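Local structure of protein P47 (Clostridium botulinum, 6EKT) at residues 250-255 / 395-400; 266-271 / 283-288; 317-322 / 337-342. The protein may form part of a progenitor toxin complex that protects botulinum neurotoxin on its way through the host gut, and has a tubular lipid-binding (TULIP) type of fold. All coordinates share one frame; numbering follows the deposited sequence. Where two conformers were deposited one is given.

Interaction 1 (250-255 / 395-400); sequences NMVLSR and LGFELI
Arg-255 reaches across to the backbone of Glu-398 and takes hold of its carbonyl oxygen. The main bond runs from Arg-255 NE to Glu-398 O at 2.8 Å and is nearly straight, 168° at the hydrogen, with the oxygen lying in the guanidinium plane. NE holds the oxygen; NH2 of the same arginine adds only a weak bond to it. Bends at chi2 and chi3 (-68° and -53°) bring Arg-255 NE to the carbonyl and set Arg-255 CD 3.7 Å from Ile-400 CD1, the two side chains crossing at about a right angle. The Glu-398 carboxylate is not the partner: Arg-255 NH2 stays 5.7 Å from Glu-398 OE1, and at that distance any attraction is probably only long-range.

The contact joins the last part of helix 244-252 and the residues after it to the short, weakly bonded strand 397-398, which follows helix 374-394 and pairs with strand 352-368 at the margin of the curled antiparallel sheet; this belongs to the TULIP-like architecture of a sheet wrapped around a long helix.

A water settles the next two backbone groups, donating to Met-251 O at 2.9 Å and accepting from Ile-400 N at 3.0 Å. Leu-399 CD2 packs as a methyl against that same carbonyl oxygen of Met-251. Inside one segment, Arg-255 N bonds to Val-252 O, while Arg-255 O takes a hydrogen bond from Ser-258 OG and also lies 3.4 Å from Phe-397 CD2. The apolar contact is between Val-252 CG1 and Phe-397 CZ at 3.9 Å.

Interaction 2 (266-271 / 283-288); sequences KNNFEV and NNSTLN
With chi1 at 58°, Asn-284 has its CG between its own backbone N and carbonyl carbon, and this turns the amide back over the 3-10 turn at 266-268; Asn-268, with CG anti to its carbonyl carbon (chi1 -65°), directs its own amide to Ser-285. Each asparagine amide donates across to the other segment. Asn-284 ND2 donates to Asn-267 O at 2.9 Å, the oxygen lying in the amide plane, while the backbone N of Asn-284 bonds to Asn-268 O at 2.8 Å from above the carbonyl plane. Asn-268 ND2 gives a hydrogen bond to Ser-285 OG at 3.0 Å. Ser-285 OG in turn donates a hydrogen bond to Asn-284 OD1 at 2.7 Å, which ties the two amides into one chain of bonds and fixes how the Asn-284 amide is rotated. Asn-283 ND2 braces the turn from within by bonding to Ser-285 O.

On the inner side the two methyls of Leu-287 pack against Asn-268 and Phe-269: Leu-287 CD2 touches Asn-268 CB at 3.6 Å and Leu-287 CD1 touches Phe-269 CZ at 3.7 Å, the leucine and phenylalanine side chains crossing at about a right angle. Phe-269 and Asn-283 form an antiparallel non-hydrogen-bonded pair, with CA atoms 4.1 Å apart and side chains that diverge.

This is the open end of the beta hairpin formed by strands 269-273 and 279-288. Strand 297-311 flanks it, supplying Phe-306, which meets the Phe-269 ring edge-to-face, and backbone partners for the Asn-283 amide, while Leu-248 and Gln-249 of helix 244-252 pack on Val-271.

Interaction 3 (317-322 / 337-342); sequences KISLRG and EIQSIN
Strands 315-326 and 329-347 form a beta hairpin within the curled antiparallel sheet that wraps around helix 374-394, and here they run antiparallel, their N-to-C directions 166° apart and their axes 4.7 Å apart. Two hydrogen-bonded pairs carry the ladder. Ile-318 and Ser-340 exchange backbone bonds, Ile-318 N to Ser-340 O and Ser-340 N to Ile-318 O, both 2.8 Å; Leu-320 and Ile-338 repeat the exchange beyond the non-hydrogen-bonded pair Ser-319/Gln-339.

The face bearing Ile-318, Leu-320, Ile-338 and Ser-340 looks toward the helix, whose Ile-391 packs on Leu-320 and Ile-338. Leu-320 has CG between its backbone N and carbonyl carbon (chi1 67°), which lays it alongside Ile-338, with Leu-320 CG 3.9 Å from Ile-338 CB. Ser-340 OG donates to Asn-342 OD1 at 2.7 Å, and Asn-342 ND2 bonds to Glu-356 O, so both ends of this buried amide are engaged; Asn-342 OD1 also lies 3.4 Å from Ile-318 CD1.

On the other face, with Lys-317, Ser-319, Arg-321 and Glu-337, the Arg-321 and Glu-337 side chains run side by side, their CG atoms 3.9 Å apart. Their flat ends stand perpendicular, and Arg-321 NE remains 4.1 Å from Glu-337 OE1, beyond a salt bridge. Cohesion therefore rests on backbone bonds and the largely apolar face of Ile-318, Leu-320 and Ile-338, with the outer charges probably adding a modest attraction.

All three contacts reach the same curled sheet, and the ranges of interactions 2 and 3 both lie within the chain loop that interaction 1 closes. Interaction 3 is a regular ladder with one buried, largely apolar face; interaction 2 secures the open end of another hairpin mainly through asparagine amides near the surface; interaction 1 joins elements distant in sequence through an arginine and a water beside buried apolar side chains. The segments of interaction 1 reach both others through residues that do not meet each other: Leu-253 CD1 packs on Phe-269 CB at 3.6 Å, and Leu-395 CD1 on Ser-340 CB at 3.5 Å. Interactions 2 and 3 do not touch, their nearest atoms being about 7 Å apart.

Interaction 1 (250-255 / 395-400)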
loop_
_atom_site.group_PDB
_atom_site.type_symbol
_atom_site.label_atom_id
_atom_site.label_comp_id
_atom_site.label_asym_id
_atom_site.label_seq_id
_atom_site.Cartn_x
_atom_site.Cartn_y
_atom_site.Cartn_z
ATOM N N ASN A 250 7.564 -0.488 11.324
ATOM C CA ASN A 250 6.431 0.231 11.896
ATOM C C ASN A 250 5.282 -0.586 12.423
ATOM O O ASN A 250 4.407 -0.058 13.122
ATOM C CB ASN A 250 5.929 1.252 10.882
ATOM C CG ASN A 250 7.026 2.161 10.430
ATOM O OD1 ASN A 250 7.508 2.055 9.292
ATOM N ND2 ASN A 250 7.477 3.030 11.329
ATOM N N MET A 251 5.263 -1.870 12.118
ATOM C CA MET A 251 4.220 -2.720 12.671
ATOM C C MET A 251 4.763 -3.857 13.547
ATOM O O MET A 251 4.160 -4.215 14.574
ATOM C CB MET A 251 3.298 -3.186 11.548
ATOM C CG MET A 251 2.571 -1.971 11.003
ATOM S SD MET A 251 2.163 -2.027 9.280
ATOM C CE MET A 251 0.522 -2.692 9.469
ATOM N N VAL A 252 5.918 -4.386 13.167
ATOM C CA VAL A 252 6.506 -5.505 13.911
ATOM C C VAL A 252 7.432 -5.052 15.049
ATOM O O VAL A 252 7.314 -5.575 16.159
ATOM C CB VAL A 252 7.212 -6.508 12.971
ATOM C CG1 VAL A 252 7.917 -7.616 13.745
ATOM C CG2 VAL A 252 6.206 -7.131 12.008
ATOM N N LEU A 253 8.343 -4.113 14.776
ATOM C CA LEU A 253 9.407 -3.750 15.735
ATOM C C LEU A 253 8.876 -3.385 17.122
ATOM O O LEU A 253 9.456 -3.803 18.113
ATOM C CB LEU A 253 10.329 -2.628 15.197
ATOM C CG LEU A 253 11.680 -2.382 15.908
ATOM C CD1 LEU A 253 12.627 -3.568 15.693
ATOM C CD2 LEU A 253 12.342 -1.089 15.448
ATOM N N SER A 254 7.766 -2.651 17.186
ATOM C CA SER A 254 7.193 -2.208 18.473
ATOM C C SER A 254 6.180 -3.177 19.107
ATOM O O SER A 254 5.565 -2.853 20.150
ATOM C CB SER A 254 6.557 -0.826 18.324
ATOM O OG SER A 254 5.371 -0.947 17.566
ATOM N N ARG A 255 6.023 -4.363 18.508
ATOM C CA ARG A 255 5.096 -5.371 19.031
ATOM C C ARG A 255 5.725 -6.739 19.294
ATOM O O ARG A 255 5.173 -7.499 20.068
ATOM C CB ARG A 255 3.890 -5.547 18.110
ATOM C CG ARG A 255 3.018 -4.295 17.950
ATOM C CD ARG A 255 2.286 -3.935 19.245
ATOM N NE ARG A 255 1.529 -5.069 19.783
ATOM C CZ ARG A 255 1.015 -5.125 21.006
ATOM N NH1 ARG A 255 1.162 -4.114 21.851
ATOM N NH2 ARG A 255 0.350 -6.205 21.396
ATOM N N LEU A 395 7.002 -15.977 21.844
ATOM C CA LEU A 395 7.419 -15.441 20.531
ATOM C C LEU A 395 6.269 -15.027 19.616
ATOM O O LEU A 395 6.455 -14.203 18.697
ATOM C CB LEU A 395 8.355 -16.423 19.815
ATOM C CG LEU A 395 9.732 -16.662 20.445
ATOM C CD1 LEU A 395 10.479 -17.699 19.630
ATOM C CD2 LEU A 395 10.577 -15.396 20.572
ATOM N N GLY A 396 5.092 -15.599 19.847
ATOM C CA GLY A 396 3.876 -15.139 19.181
ATOM C C GLY A 396 3.428 -13.805 19.766
ATOM O O GLY A 396 3.636 -13.546 20.947
ATOM N N PHE A 397 2.809 -12.951 18.949
ATOM C CA PHE A 397 2.382 -11.616 19.413
ATOM C C PHE A 397 1.329 -11.032 18.472
ATOM O O PHE A 397 1.189 -11.494 17.332
ATOM C CB PHE A 397 3.592 -10.655 19.527
ATOM C CG PHE A 397 4.326 -10.437 18.220
ATOM C CD1 PHE A 397 5.334 -11.327 17.798
ATOM C CD2 PHE A 397 4.017 -9.341 17.403
ATOM C CE1 PHE A 397 6.000 -11.130 16.598
ATOM C CE2 PHE A 397 4.688 -9.142 16.203
ATOM C CZ PHE A 397 5.671 -10.035 15.802
ATOM N N GLU A 398 0.610 -10.022 18.960
ATOM C CA GLU A 398 -0.451 -9.376 18.209
ATOM C C GLU A 398 0.040 -8.059 17.625
ATOM O O GLU A 398 0.792 -7.324 18.270
ATOM C CB GLU A 398 -1.635 -9.121 19.152
ATOM C CG GLU A 398 -3.004 -9.109 18.501
ATOM C CD GLU A 398 -4.125 -8.970 19.535
ATOM O OE1 GLU A 398 -4.099 -9.671 20.563
ATOM O OE2 GLU A 398 -5.037 -8.159 19.311
ATOM N N LEU A 399 -0.394 -7.754 16.398
ATOM C CA LEU A 399 -0.241 -6.415 15.878
ATOM C C LEU A 399 -1.346 -5.553 16.444
ATOM O O LEU A 399 -2.397 -6.059 16.861
ATOM C CB LEU A 399 -0.321 -6.403 14.345
ATOM C CG LEU A 399 0.661 -7.277 13.548
ATOM C CD1 LEU A 399 0.415 -7.037 12.062
ATOM C CD2 LEU A 399 2.123 -7.004 13.888
ATOM N N ILE A 400 -1.103 -4.249 16.454
ATOM C CA ILE A 400 -2.156 -3.268 16.674
ATOM C C ILE A 400 -2.950 -3.213 15.381
ATOM O O ILE A 400 -2.395 -2.935 14.297
ATOM C CB ILE A 400 -1.583 -1.872 16.962
ATOM C CG1 ILE A 400 -0.770 -1.886 18.255
ATOM C CG2 ILE A 400 -2.693 -0.813 17.003
ATOM C CD1 ILE A 400 0.423 -0.964 18.187
HETATM O O HOH W 1 1.499 -3.407 15.210
#

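Interaction 2 (266-271 / 283-288)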
loop_
_atom_site.group_PDB
_atom_site.type_symbol
_atom_site.label_atom_id
_atom_site.label_comp_id
_atom_site.label_asym_id
_atom_site.label_seq_id
_atom_site.Cartn_x
_atom_site.Cartn_y
_atom_site.Cartn_z
ATOM N N LYS A 266 11.088 -2.279 22.504
ATOM C CA LYS A 266 11.416 -1.911 21.132
ATOM C C LYS A 266 12.873 -1.470 20.976
ATOM O O LYS A 266 13.533 -1.856 20.009
ATOM C CB LYS A 266 10.458 -0.805 20.642
ATOM C CG LYS A 266 10.684 -0.365 19.197
ATOM C CD LYS A 266 9.924 0.921 18.883
ATOM C CE LYS A 266 10.141 1.323 17.430
ATOM N NZ LYS A 266 9.291 2.497 17.046
ATOM N N ASN A 267 13.371 -0.697 21.945
ATOM C CA ASN A 267 14.722 -0.114 21.897
ATOM C C ASN A 267 15.863 -1.165 21.897
ATOM O O ASN A 267 17.006 -0.833 21.563
ATOM C CB ASN A 267 14.906 0.896 23.039
ATOM C CG ASN A 267 14.928 0.231 24.400
ATOM O OD1 ASN A 267 13.944 -0.377 24.835
ATOM N ND2 ASN A 267 16.069 0.307 25.068
ATOM N N ASN A 268 15.544 -2.415 22.259
ATOM C CA ASN A 268 16.509 -3.527 22.216
ATOM C C ASN A 268 16.690 -4.131 20.836
ATOM O O ASN A 268 17.528 -5.021 20.644
ATOM C CB ASN A 268 16.107 -4.631 23.209
ATOM C CG ASN A 268 16.185 -4.161 24.648
ATOM O OD1 ASN A 268 15.169 -3.887 25.286
ATOM N ND2 ASN A 268 17.402 -4.015 25.148
ATOM N N PHE A 269 15.914 -3.646 19.861
ATOM C CA PHE A 269 15.926 -4.225 18.532
ATOM C C PHE A 269 16.020 -3.130 17.472
ATOM O O PHE A 269 15.796 -1.958 17.769
ATOM C CB PHE A 269 14.643 -5.030 18.282
ATOM C CG PHE A 269 14.359 -6.086 19.322
ATOM C CD1 PHE A 269 13.607 -5.777 20.480
ATOM C CD2 PHE A 269 14.813 -7.393 19.145
ATOM C CE1 PHE A 269 13.319 -6.751 21.443
ATOM C CE2 PHE A 269 14.522 -8.376 20.108
ATOM C CZ PHE A 269 13.776 -8.058 21.250
ATOM N N GLU A 270 16.332 -3.541 16.244
ATOM C CA GLU A 270 16.392 -2.638 15.101
ATOM C C GLU A 270 16.254 -3.425 13.801
ATOM O O GLU A 270 16.529 -4.629 13.757
ATOM C CB GLU A 270 17.713 -1.839 15.114
ATOM C CG GLU A 270 18.941 -2.638 14.712
ATOM C CD GLU A 270 20.232 -1.871 14.912
ATOM O OE1 GLU A 270 20.765 -1.918 16.023
ATOM O OE2 GLU A 270 20.715 -1.221 13.959
ATOM N N VAL A 271 15.865 -2.713 12.737
ATOM C CA VAL A 271 15.779 -3.284 11.409
ATOM C C VAL A 271 17.103 -3.084 10.672
ATOM O O VAL A 271 17.593 -1.961 10.555
ATOM C CB VAL A 271 14.621 -2.635 10.589
ATOM C CG1 VAL A 271 14.693 -3.062 9.132
ATOM C CG2 VAL A 271 13.273 -3.012 11.187
ATOM N N ASN A 283 18.451 -8.036 17.598
ATOM C CA ASN A 283 18.664 -7.316 18.837
ATOM C C ASN A 283 19.955 -6.494 18.711
ATOM O O ASN A 283 20.853 -6.820 17.911
ATOM C CB ASN A 283 18.757 -8.292 20.043
ATOM C CG ASN A 283 19.974 -9.220 19.962
ATOM O OD1 ASN A 283 20.238 -9.813 18.922
ATOM N ND2 ASN A 283 20.717 -9.355 21.077
ATOM N N ASN A 284 20.034 -5.428 19.501
ATOM C CA ASN A 284 21.231 -4.573 19.567
ATOM C C ASN A 284 21.905 -4.623 20.946
ATOM O O ASN A 284 22.857 -3.874 21.214
ATOM C CB ASN A 284 20.852 -3.131 19.203
ATOM C CG ASN A 284 19.769 -2.546 20.109
ATOM O OD1 ASN A 284 19.644 -2.911 21.270
ATOM N ND2 ASN A 284 18.994 -1.600 19.573
ATOM N N SER A 285 21.395 -5.492 21.824
ATOM C CA SER A 285 21.862 -5.625 23.206
ATOM C C SER A 285 21.277 -6.919 23.815
ATOM O O SER A 285 20.351 -7.529 23.253
ATOM C CB SER A 285 21.417 -4.401 24.022
ATOM O OG SER A 285 20.076 -4.079 23.692
ATOM N N THR A 286 21.822 -7.337 24.955
ATOM C CA THR A 286 21.321 -8.511 25.684
ATOM C C THR A 286 19.861 -8.320 26.045
ATOM O O THR A 286 19.433 -7.222 26.413
ATOM C CB THR A 286 22.089 -8.726 26.995
ATOM O OG1 THR A 286 23.482 -8.613 26.724
ATOM C CG2 THR A 286 21.788 -10.112 27.579
ATOM N N LEU A 287 19.109 -9.395 25.905
ATOM C CA LEU A 287 17.711 -9.393 26.231
ATOM C C LEU A 287 17.541 -10.092 27.557
ATOM O O LEU A 287 17.814 -11.289 27.680
ATOM C CB LEU A 287 16.913 -10.072 25.117
ATOM C CG LEU A 287 17.196 -9.624 23.670
ATOM C CD1 LEU A 287 16.276 -10.407 22.739
ATOM C CD2 LEU A 287 16.973 -8.122 23.497
ATOM N N ASN A 288 17.123 -9.315 28.555
ATOM C CA ASN A 288 16.995 -9.791 29.931
ATOM C C ASN A 288 15.574 -10.289 30.145
ATOM O O ASN A 288 14.663 -9.482 30.374
ATOM C CB ASN A 288 17.285 -8.640 30.898
ATOM C CG ASN A 288 18.729 -8.218 30.867
ATOM O OD1 ASN A 288 19.597 -8.960 31.305
ATOM N ND2 ASN A 288 18.999 -7.022 30.336
#

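Interaction 3 (317-322 / 337-342)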
loop_
_atom_site.group_PDB
_atom_site.type_symbol
_atom_site.label_atom_id
_atom_site.label_comp_id
_atom_site.label_asym_id
_atom_site.label_seq_id
_atom_site.Cartn_x
_atom_site.Cartn_y
_atom_site.Cartn_z
ATOM N N LYS A 317 10.551 -16.214 10.713
ATOM C CA LYS A 317 11.492 -17.214 11.198
ATOM C C LYS A 317 12.364 -16.500 12.210
ATOM O O LYS A 317 13.020 -15.497 11.894
ATOM C CB LYS A 317 12.337 -17.805 10.056
ATOM C CG LYS A 317 13.407 -18.808 10.492
ATOM C CD LYS A 317 14.152 -19.424 9.297
ATOM C CE LYS A 317 13.508 -20.719 8.831
ATOM N NZ LYS A 317 14.353 -21.440 7.822
ATOM N N ILE A 318 12.382 -17.041 13.427
ATOM C CA ILE A 318 13.061 -16.416 14.562
ATOM C C ILE A 318 14.132 -17.393 15.021
ATOM O O ILE A 318 13.832 -18.558 15.324
ATOM C CB ILE A 318 12.092 -16.075 15.732
ATOM C CG1 ILE A 318 10.985 -15.134 15.253
ATOM C CG2 ILE A 318 12.859 -15.458 16.903
ATOM C CD1 ILE A 318 9.785 -15.022 16.184
ATOM N N SER A 319 15.372 -16.921 15.017
ATOM C CA SER A 319 16.535 -17.707 15.440
ATOM C C SER A 319 17.189 -16.952 16.597
ATOM O O SER A 319 17.452 -15.742 16.502
ATOM C CB SER A 319 17.493 -17.910 14.252
ATOM O OG SER A 319 18.601 -18.723 14.621
ATOM N N LEU A 320 17.417 -17.646 17.715
ATOM C CA LEU A 320 18.003 -16.977 18.876
ATOM C C LEU A 320 18.943 -17.898 19.650
ATOM O O LEU A 320 18.796 -19.135 19.587
ATOM C CB LEU A 320 16.894 -16.403 19.787
ATOM C CG LEU A 320 15.970 -17.386 20.525
ATOM C CD1 LEU A 320 16.607 -17.768 21.860
ATOM C CD2 LEU A 320 14.566 -16.834 20.745
ATOM N N ARG A 321 19.876 -17.279 20.374
ATOM C CA ARG A 321 20.846 -17.980 21.208
ATOM C C ARG A 321 20.916 -17.242 22.529
ATOM O O ARG A 321 20.964 -16.002 22.561
ATOM C CB ARG A 321 22.227 -17.940 20.539
ATOM C CG ARG A 321 23.347 -18.793 21.146
ATOM C CD ARG A 321 24.552 -18.854 20.179
ATOM N NE ARG A 321 24.121 -18.782 18.754
ATOM C CZ ARG A 321 24.288 -17.743 17.921
ATOM N NH1 ARG A 321 23.832 -17.811 16.682
ATOM N NH2 ARG A 321 24.920 -16.638 18.294
ATOM N N GLY A 322 20.973 -18.013 23.614
ATOM C CA GLY A 322 21.062 -17.431 24.953
ATOM C C GLY A 322 21.625 -18.417 25.966
ATOM O O GLY A 322 22.178 -19.466 25.611
ATOM N N GLU A 337 19.670 -22.690 22.133
ATOM C CA GLU A 337 19.341 -22.068 20.851
ATOM C C GLU A 337 17.929 -22.452 20.526
ATOM O O GLU A 337 17.526 -23.571 20.829
ATOM C CB GLU A 337 20.276 -22.599 19.756
ATOM C CG GLU A 337 21.691 -22.077 19.900
ATOM C CD GLU A 337 22.587 -22.441 18.725
ATOM O OE1 GLU A 337 22.206 -22.188 17.559
ATOM O OE2 GLU A 337 23.687 -22.963 18.988
ATOM N N ILE A 338 17.176 -21.547 19.908
ATOM C CA ILE A 338 15.802 -21.830 19.539
ATOM C C ILE A 338 15.610 -21.347 18.103
ATOM O O ILE A 338 16.098 -20.271 17.733
ATOM C CB ILE A 338 14.795 -21.098 20.481
ATOM C CG1 ILE A 338 14.948 -21.591 21.935
ATOM C CG2 ILE A 338 13.341 -21.316 20.059
ATOM C CD1 ILE A 338 14.206 -20.747 22.950
ATOM N N GLN A 339 14.866 -22.140 17.330
ATOM C CA GLN A 339 14.406 -21.755 16.000
ATOM C C GLN A 339 12.881 -21.919 15.914
ATOM O O GLN A 339 12.382 -23.045 16.003
ATOM C CB GLN A 339 15.111 -22.610 14.938
ATOM C CG GLN A 339 16.638 -22.570 14.992
ATOM C CD GLN A 339 17.244 -23.625 15.898
ATOM O OE1 GLN A 339 16.681 -24.706 16.088
ATOM N NE2 GLN A 339 18.413 -23.322 16.455
ATOM N N SER A 340 12.166 -20.801 15.733
ATOM C CA SER A 340 10.705 -20.768 15.738
ATOM C C SER A 340 10.204 -20.224 14.408
ATOM O O SER A 340 10.802 -19.301 13.842
ATOM C CB SER A 340 10.243 -19.841 16.854
ATOM O OG SER A 340 8.838 -19.816 16.980
ATOM N N ILE A 341 9.121 -20.803 13.917
ATOM C CA ILE A 341 8.438 -20.300 12.717
ATOM C C ILE A 341 7.039 -19.879 13.128
ATOM O O ILE A 341 6.265 -20.696 13.633
ATOM C CB ILE A 341 8.409 -21.362 11.589
ATOM C CG1 ILE A 341 9.845 -21.756 11.216
ATOM C CG2 ILE A 341 7.643 -20.832 10.370
ATOM C CD1 ILE A 341 9.989 -23.111 10.539
ATOM N N ASN A 342 6.717 -18.606 12.912
ATOM C CA ASN A 342 5.494 -18.018 13.457
ATOM C C ASN A 342 4.637 -17.432 12.342
ATOM O O ASN A 342 5.011 -16.410 11.734
ATOM C CB ASN A 342 5.835 -16.950 14.484
ATOM C CG ASN A 342 6.609 -17.518 15.674
ATOM O OD1 ASN A 342 7.811 -17.764 15.576
ATOM N ND2 ASN A 342 5.904 -17.786 16.778
#